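Local coordinates for protein SusD homolog (Bacteroides thetaiotaomicron, PDB 3SGH) that probably binds sugars at the cell surface as a SusD-like outer membrane lipoprotein taking part in glycan uptake, at residues A[40-45]-A[61-66]; A[34-39]-A[238-243]. All coordinates share one frame; numbering follows the deposited sequence. Where two conformers were deposited one is given.

Interaction 1. Residues A[40-45]-A[61-66]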
ATOM      1  N   ASN A  40       7.503   1.948   4.355  1.00 13.44           N
ATOM      2  CA  ASN A  40       6.612   1.133   5.136  1.00 13.85           C
ATOM      3  C   ASN A  40       6.306   1.687   6.516  1.00 13.99           C
ATOM      4  O   ASN A  40       5.374   1.199   7.128  1.00 14.26           O
ATOM      5  CB  ASN A  40       7.149  -0.295   5.282  1.00 13.59           C
ATOM      6  CG  ASN A  40       7.204  -1.035   3.952  1.00 13.98           C
ATOM      7  OD1 ASN A  40       6.336  -0.845   3.100  1.00 16.02           O
ATOM      8  ND2 ASN A  40       8.203  -1.880   3.774  1.00 14.35           N
ATOM      9  N   CYS A  41       7.029   2.692   7.007  1.00 14.30           N
ATOM     10  CA  CYS A  41       6.869   3.129   8.409  1.00 14.54           C
ATOM     11  C   CYS A  41       6.826   4.622   8.686  1.00 14.90           C
ATOM     12  O   CYS A  41       7.067   5.037   9.848  1.00 16.64           O
ATOM     13  CB  CYS A  41       7.992   2.524   9.271  1.00 13.65           C
ATOM     14  SG  CYS A  41       8.289   0.702   9.135  1.00 15.36           S
HETATM   15  N   MSE A  42       6.478   5.434   7.690  1.00 14.60           N
HETATM   16  CA  MSE A  42       6.456   6.893   7.828  0.70 14.82           C
HETATM   17  C   MSE A  42       5.067   7.406   7.434  1.00 14.11           C
HETATM   18  O   MSE A  42       4.124   7.343   8.237  1.00 14.51           O
HETATM   19  CB  MSE A  42       7.587   7.563   6.994  0.70 14.61           C
HETATM   20  CG  MSE A  42       9.009   7.279   7.515  0.70 15.22           C
HETATM   21 SE   MSE A  42       9.423   7.938   9.306  0.52 15.51          SE
HETATM   22  CE  MSE A  42       9.972   9.771   8.894  0.70 16.28           C
ATOM     23  N   TRP A  43       4.934   7.887   6.196  1.00 13.81           N
ATOM     24  CA  TRP A  43       3.613   8.249   5.704  1.00 12.65           C
ATOM     25  C   TRP A  43       2.669   7.060   5.719  1.00 13.25           C
ATOM     26  O   TRP A  43       1.449   7.233   5.686  1.00 13.34           O
ATOM     27  CB  TRP A  43       3.635   8.903   4.293  1.00 12.78           C
ATOM     28  CG  TRP A  43       4.330   8.047   3.270  1.00 14.08           C
ATOM     29  CD1 TRP A  43       5.617   8.166   2.863  1.00 15.31           C
ATOM     30  CD2 TRP A  43       3.797   6.910   2.579  1.00 13.91           C
ATOM     31  NE1 TRP A  43       5.929   7.180   1.980  1.00 13.72           N
ATOM     32  CE2 TRP A  43       4.837   6.389   1.780  1.00 14.14           C
ATOM     33  CE3 TRP A  43       2.552   6.264   2.570  1.00 13.76           C
ATOM     34  CZ2 TRP A  43       4.680   5.230   0.989  1.00 16.07           C
ATOM     35  CZ3 TRP A  43       2.401   5.104   1.768  1.00 14.94           C
ATOM     36  CH2 TRP A  43       3.451   4.629   0.982  1.00 16.79           C
ATOM     37  N   ALA A  44       3.207   5.843   5.754  1.00 12.71           N
ATOM     38  CA  ALA A  44       2.375   4.633   5.822  1.00 13.64           C
ATOM     39  C   ALA A  44       1.381   4.640   6.975  1.00 14.14           C
ATOM     40  O   ALA A  44       0.385   3.906   6.939  1.00 15.84           O
ATOM     41  CB  ALA A  44       3.274   3.377   5.911  1.00 12.19           C
ATOM     42  N   SER A  45       1.675   5.405   8.037  1.00 14.19           N
ATOM     43  CA  SER A  45       0.748   5.499   9.145  0.50 14.21           C
ATOM     44  C   SER A  45      -0.625   6.044   8.711  1.00 14.47           C
ATOM     45  O   SER A  45      -1.628   5.808   9.393  1.00 14.14           O
ATOM     46  CB  SER A  45       1.340   6.320  10.299  0.50 15.35           C
ATOM     47  OG  SER A  45       2.515   5.687  10.798  0.50 12.64           O
ATOM     48  N   ASN A  61       5.995  18.415  14.047  1.00 16.70           N
ATOM     49  CA  ASN A  61       6.249  18.731  12.624  1.00 16.32           C
ATOM     50  C   ASN A  61       6.837  17.512  11.938  1.00 15.84           C
ATOM     51  O   ASN A  61       8.002  17.473  11.528  1.00 15.94           O
ATOM     52  CB  ASN A  61       7.109  19.980  12.484  1.00 18.13           C
ATOM     53  CG  ASN A  61       6.321  21.218  12.825  1.00 18.66           C
ATOM     54  OD1 ASN A  61       5.266  21.445  12.238  1.00 21.95           O
ATOM     55  ND2 ASN A  61       6.773  21.979  13.836  1.00 19.43           N
ATOM     56  N   ILE A  62       5.956  16.544  11.779  1.00 15.37           N
ATOM     57  CA  ILE A  62       6.282  15.211  11.242  1.00 14.39           C
ATOM     58  C   ILE A  62       5.099  14.695  10.470  1.00 14.89           C
ATOM     59  O   ILE A  62       4.004  15.303  10.517  1.00 15.56           O
ATOM     60  CB  ILE A  62       6.694  14.191  12.368  1.00 13.46           C
ATOM     61  CG1 ILE A  62       5.587  14.022  13.408  1.00 13.87           C
ATOM     62  CG2 ILE A  62       8.063  14.591  13.045  1.00 14.02           C
ATOM     63  CD1 ILE A  62       5.918  13.060  14.550  1.00 14.91           C
ATOM     64  N   PHE A  63       5.284  13.609   9.722  1.00 14.12           N
ATOM     65  CA  PHE A  63       4.210  13.070   8.884  1.00 15.13           C
ATOM     66  C   PHE A  63       2.919  12.847   9.663  1.00 14.10           C
ATOM     67  O   PHE A  63       1.840  13.056   9.139  1.00 15.24           O
ATOM     68  CB  PHE A  63       4.627  11.712   8.250  1.00 15.08           C
ATOM     69  CG  PHE A  63       5.217  11.822   6.866  1.00 13.62           C
ATOM     70  CD1 PHE A  63       4.495  12.387   5.830  1.00 15.01           C
ATOM     71  CD2 PHE A  63       6.491  11.348   6.600  1.00 16.36           C
ATOM     72  CE1 PHE A  63       5.028  12.469   4.544  1.00 17.13           C
ATOM     73  CE2 PHE A  63       6.992  11.411   5.323  1.00 15.00           C
ATOM     74  CZ  PHE A  63       6.267  11.990   4.307  1.00 15.56           C
ATOM     75  N   ALA A  64       3.033  12.374  10.903  1.00 13.64           N
ATOM     76  CA  ALA A  64       1.822  11.911  11.626  1.00 14.60           C
ATOM     77  C   ALA A  64       0.814  13.010  11.812  1.00 14.78           C
ATOM     78  O   ALA A  64      -0.378  12.727  11.945  1.00 16.57           O
ATOM     79  CB  ALA A  64       2.185  11.282  12.992  1.00 14.02           C
ATOM     80  N   TYR A  65       1.294  14.262  11.849  1.00 15.07           N
ATOM     81  CA  TYR A  65       0.401  15.427  11.974  1.00 15.03           C
ATOM     82  C   TYR A  65       0.350  16.246  10.657  1.00 15.94           C
ATOM     83  O   TYR A  65      -0.027  17.437  10.636  1.00 16.26           O
ATOM     84  CB  TYR A  65       0.841  16.307  13.151  1.00 15.48           C
ATOM     85  CG  TYR A  65       1.097  15.595  14.467  1.00 15.43           C
ATOM     86  CD1 TYR A  65       2.312  15.008  14.738  1.00 15.39           C
ATOM     87  CD2 TYR A  65       0.126  15.571  15.485  1.00 16.28           C
ATOM     88  CE1 TYR A  65       2.584  14.435  15.962  1.00 15.29           C
ATOM     89  CE2 TYR A  65       0.356  14.990  16.673  1.00 13.73           C
ATOM     90  CZ  TYR A  65       1.604  14.412  16.943  1.00 15.35           C
ATOM     91  OH  TYR A  65       1.902  13.832  18.165  1.00 16.36           O
ATOM     92  N   TYR A  66       0.772  15.595   9.574  1.00 14.74           N
ATOM     93  CA  TYR A  66       0.623  16.091   8.223  1.00 14.85           C
ATOM     94  C   TYR A  66       1.548  17.237   7.916  1.00 13.86           C
ATOM     95  O   TYR A  66       1.238  18.022   7.078  1.00 15.83           O
ATOM     96  CB  TYR A  66      -0.826  16.525   7.944  1.00 15.72           C
ATOM     97  CG  TYR A  66      -1.898  15.580   8.474  1.00 13.61           C
ATOM     98  CD1 TYR A  66      -1.776  14.195   8.387  1.00 16.72           C
ATOM     99  CD2 TYR A  66      -3.025  16.087   9.092  1.00 16.74           C
ATOM    100  CE1 TYR A  66      -2.769  13.360   8.914  1.00 15.43           C
ATOM    101  CE2 TYR A  66      -4.012  15.252   9.607  1.00 14.06           C
ATOM    102  CZ  TYR A  66      -3.898  13.909   9.501  1.00 15.45           C
ATOM    103  OH  TYR A  66      -4.894  13.107  10.058  1.00 17.50           O
TER
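Phe63, whose ring meets Trp43 across this contact, offers its carbonyl oxygen to a tight backbone turn: Tyr66 N donates to Phe63 O at 2.8 Å. The Phe63 side chain leaves this turn toward segment 40-45. Segment 40-45 holds a similar turn, with Ser45 N bonded to Met42 O at 3.1 Å, and between the two the contact is entirely apolar in its side chains.

The beta carbon of Trp43 sits almost centrally over one face of the phenyl ring, a CH-pi contact in which CB stands 3.9 Å from the Phe63 ring centroid and 13° off the normal. The backbone N of Trp43 lies over the same face, 3.8 Å from Phe63 CD2. Because Trp43 CG is placed between its own backbone N and carbonyl carbon (chi1 55°), the indole runs alongside the phenyl group instead of stacking on it. The two rings therefore make a T-shaped pair, the edge of the five-membered indole ring turned to the Phe63 face with the planes at 75°. Met42, modelled as selenomethionine, adds its beta carbon obliquely, with CB 4.0 Å from Phe63 CD2.

The end of the Trp43 side chain leads away from Phe63; the residue also packs on Leu115 and Leu119 of helix 100-120, and the indole NE1 hydrogen-bonds to Ser76 OG. An edge-to-face aromatic pair reinforced by a CH-pi contact is thus used here to join, inside this largely helical SusD-like fold, the two loops that flank strand 50-52.

Interaction 2. Residues A[34-39]-A[238-243]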
ATOM      1  N   ASN A  34      16.353   1.229   5.848  1.00 13.93           N
ATOM      2  CA  ASN A  34      15.948   2.619   5.607  1.00 14.73           C
ATOM      3  C   ASN A  34      14.853   2.737   4.560  1.00 14.91           C
ATOM      4  O   ASN A  34      13.952   3.545   4.724  1.00 13.63           O
ATOM      5  CB  ASN A  34      17.159   3.442   5.201  1.00 16.02           C
ATOM      6  CG  ASN A  34      18.291   3.324   6.233  1.00 18.10           C
ATOM      7  OD1 ASN A  34      19.364   2.832   5.925  1.00 18.59           O
ATOM      8  ND2 ASN A  34      18.007   3.698   7.467  1.00 19.08           N
ATOM      9  N   ALA A  35      14.913   1.928   3.512  1.00 14.38           N
ATOM     10  CA  ALA A  35      13.804   1.820   2.546  1.00 14.35           C
ATOM     11  C   ALA A  35      12.519   1.433   3.277  1.00 13.98           C
ATOM     12  O   ALA A  35      11.476   2.012   3.020  1.00 15.05           O
ATOM     13  CB  ALA A  35      14.138   0.760   1.466  1.00 15.65           C
ATOM     14  N   CYS A  36      12.626   0.434   4.168  1.00 13.82           N
ATOM     15  CA  CYS A  36      11.497  -0.029   4.978  1.00 13.74           C
ATOM     16  C   CYS A  36      10.918   1.108   5.829  1.00 13.27           C
ATOM     17  O   CYS A  36       9.710   1.342   5.819  1.00 13.19           O
ATOM     18  CB  CYS A  36      11.890  -1.238   5.830  1.00 12.84           C
ATOM     19  SG  CYS A  36      10.468  -2.003   6.603  1.00 16.28           S
ATOM     20  N   GLN A  37      11.772   1.853   6.515  1.00 13.21           N
ATOM     21  CA  GLN A  37      11.274   2.950   7.309  1.00 13.26           C
ATOM     22  C   GLN A  37      10.584   3.972   6.422  1.00 13.54           C
ATOM     23  O   GLN A  37       9.459   4.386   6.713  1.00 15.11           O
ATOM     24  CB  GLN A  37      12.332   3.633   8.132  1.00 13.39           C
ATOM     25  CG  GLN A  37      11.687   4.793   8.976  1.00 15.06           C
ATOM     26  CD  GLN A  37      12.582   5.224  10.133  1.00 16.73           C
ATOM     27  OE1 GLN A  37      13.783   5.495   9.940  1.00 16.90           O
ATOM     28  NE2 GLN A  37      11.999   5.286  11.328  1.00 15.17           N
ATOM     29  N   GLU A  38      11.255   4.320   5.333  1.00 14.34           N
ATOM     30  CA  GLU A  38      10.767   5.423   4.466  1.00 14.35           C
ATOM     31  C   GLU A  38       9.426   5.113   3.807  1.00 14.38           C
ATOM     32  O   GLU A  38       8.535   5.956   3.767  1.00 14.78           O
ATOM     33  CB  GLU A  38      11.809   5.773   3.416  1.00 14.42           C
ATOM     34  CG  GLU A  38      13.099   6.373   4.035  1.00 15.94           C
ATOM     35  CD  GLU A  38      14.288   6.390   3.036  1.00 21.11           C
ATOM     36  OE1 GLU A  38      14.088   6.089   1.853  1.00 19.00           O
ATOM     37  OE2 GLU A  38      15.404   6.716   3.467  1.00 21.62           O
ATOM     38  N   ILE A  39       9.277   3.893   3.294  1.00 14.17           N
ATOM     39  CA  ILE A  39       8.087   3.501   2.577  1.00 14.44           C
ATOM     40  C   ILE A  39       7.050   2.811   3.456  1.00 13.92           C
ATOM     41  O   ILE A  39       5.852   3.017   3.274  1.00 13.84           O
ATOM     42  CB  ILE A  39       8.493   2.596   1.357  1.00 14.63           C
ATOM     43  CG1 ILE A  39       9.398   3.381   0.384  1.00 16.43           C
ATOM     44  CG2 ILE A  39       7.242   1.977   0.628  1.00 14.12           C
ATOM     45  CD1 ILE A  39       8.682   4.537  -0.385  1.00 17.49           C
ATOM     46  N   ASN A 238      14.580  -8.941   7.745  1.00 20.18           N
ATOM     47  CA  ASN A 238      13.656  -7.936   7.288  1.00 19.09           C
ATOM     48  C   ASN A 238      13.900  -6.584   7.963  1.00 17.54           C
ATOM     49  O   ASN A 238      14.454  -6.499   9.061  1.00 18.79           O
ATOM     50  CB  ASN A 238      12.191  -8.405   7.346  1.00 18.31           C
ATOM     51  CG  ASN A 238      11.661  -8.563   8.769  1.00 18.97           C
ATOM     52  OD1 ASN A 238      11.543  -7.568   9.469  1.00 19.99           O
ATOM     53  ND2 ASN A 238      11.245  -9.802   9.162  1.00 17.11           N
ATOM     54  N   GLY A 239      13.528  -5.541   7.272  1.00 15.67           N
ATOM     55  CA  GLY A 239      13.687  -4.179   7.771  1.00 14.79           C
ATOM     56  C   GLY A 239      12.773  -3.837   8.913  1.00 14.96           C
ATOM     57  O   GLY A 239      13.144  -3.039   9.756  1.00 15.71           O
ATOM     58  N   TYR A 240      11.589  -4.456   8.970  1.00 14.11           N
ATOM     59  CA  TYR A 240      10.658  -4.153  10.061  1.00 14.43           C
ATOM     60  C   TYR A 240      11.271  -4.519  11.385  1.00 14.23           C
ATOM     61  O   TYR A 240      11.103  -3.782  12.351  1.00 14.58           O
ATOM     62  CB  TYR A 240       9.335  -4.864   9.891  1.00 14.60           C
ATOM     63  CG  TYR A 240       8.342  -4.307   8.868  1.00 13.48           C
ATOM     64  CD1 TYR A 240       7.654  -3.124   9.074  1.00 13.27           C
ATOM     65  CD2 TYR A 240       8.062  -5.030   7.701  1.00 14.84           C
ATOM     66  CE1 TYR A 240       6.742  -2.666   8.205  1.00 14.32           C
ATOM     67  CE2 TYR A 240       7.113  -4.578   6.805  1.00 13.72           C
ATOM     68  CZ  TYR A 240       6.440  -3.408   7.059  1.00 14.59           C
ATOM     69  OH  TYR A 240       5.469  -2.942   6.194  1.00 14.75           O
ATOM     70  N   ALA A 241      11.977  -5.645  11.439  1.00 14.94           N
ATOM     71  CA  ALA A 241      12.552  -6.088  12.706  1.00 15.68           C
ATOM     72  C   ALA A 241      13.621  -5.075  13.176  1.00 15.09           C
ATOM     73  O   ALA A 241      13.736  -4.796  14.375  1.00 15.61           O
ATOM     74  CB  ALA A 241      13.115  -7.461  12.588  1.00 14.76           C
ATOM     75  N   ILE A 242      14.360  -4.505  12.221  1.00 15.20           N
ATOM     76  CA  ILE A 242      15.364  -3.495  12.545  1.00 14.74           C
ATOM     77  C   ILE A 242      14.640  -2.202  13.054  1.00 14.79           C
ATOM     78  O   ILE A 242      14.972  -1.718  14.135  1.00 15.10           O
ATOM     79  CB  ILE A 242      16.322  -3.215  11.360  1.00 14.93           C
ATOM     80  CG1 ILE A 242      17.107  -4.512  11.009  1.00 18.30           C
ATOM     81  CG2 ILE A 242      17.299  -2.024  11.742  1.00 13.88           C
ATOM     82  CD1 ILE A 242      17.790  -4.514   9.606  1.00 20.73           C
ATOM     83  N   VAL A 243      13.724  -1.640  12.267  1.00 14.23           N
ATOM     84  CA  VAL A 243      13.000  -0.423  12.659  1.00 14.73           C
ATOM     85  C   VAL A 243      12.296  -0.630  14.004  1.00 13.97           C
ATOM     86  O   VAL A 243      12.372   0.208  14.919  1.00 13.99           O
ATOM     87  CB  VAL A 243      12.074   0.044  11.543  1.00 14.34           C
ATOM     88  CG1 VAL A 243      11.343   1.343  11.922  1.00 15.46           C
ATOM     89  CG2 VAL A 243      12.895   0.244  10.240  1.00 14.99           C
TER
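Cys36 lays its sulfur over the face of the Tyr240 ring, the SG atom standing 3.8 Å from the ring centroid and only 10° off the normal. This is a sulfur-aromatic contact of the face-on kind, with the sulfur almost equally near to several ring carbons. The cysteine reaches it with SG swung opposite its backbone N (chi1 -170°), which carries the sulfur toward the first turn of the other helix. There it also packs on the main chain, 3.6 Å from Tyr240 N.

Gly239 makes the approach possible. Its alpha carbon lies 4.0 Å from Cys36 CB, and a beta carbon at this position would come within 2.6 Å of that same Cys36 CB, a clash. With an alanine in place of Tyr240 the ring is gone, and Cys36 SG would probably lose its sulfur-aromatic partner and face a gap.

Next to Cys36 on the first helix, and one turn on from Gly239 on the second, the side chains of Gln37 and Val243 cross at about a right angle. Gln37 CB rests 4.0 Å from Val243 CG2, while the amide end passes by the other methyl branch of the valine, and its NE2 finds its hydrogen bond in Glu248 OE1. Asn238, at the N-cap, closes the start of the second helix, its OD1 accepting from Ala241 N at 2.8 Å.

The short helical segments approach to 8.7 Å between axes, at a signed crossing angle of -80°, so contact is confined to a small buried patch. Helix 33-40 is backed by helix 75-84 through Ala35 and Ile39, while strand 314-317 lies beside the N-terminal end of helix 239-245, where Gln314 touches Cys36 and Asn238 and accepts a hydrogen bond from Gly239 N.

From the N terminus, the chain passes two short helices, 17-24 and 26-29, before helix 33-40, which supplies the first side of interaction 2, and then runs directly into 40-45, the first side of interaction 1. Interaction 1 closes a short loop of 15 residues holding strand 50-52. Interaction 2 waits for 198 residues, many of them helical, before 238-243 returns to the same helix; the smaller loop is thus nested inside the larger. The contacts, with centres about 14 Å apart, also touch: Asn40 CB packs against Tyr240 OH at 3.3 Å. Together they tie helix 33-40 and its following turn to helix 239-245 and to the loop preceding helix 70-73.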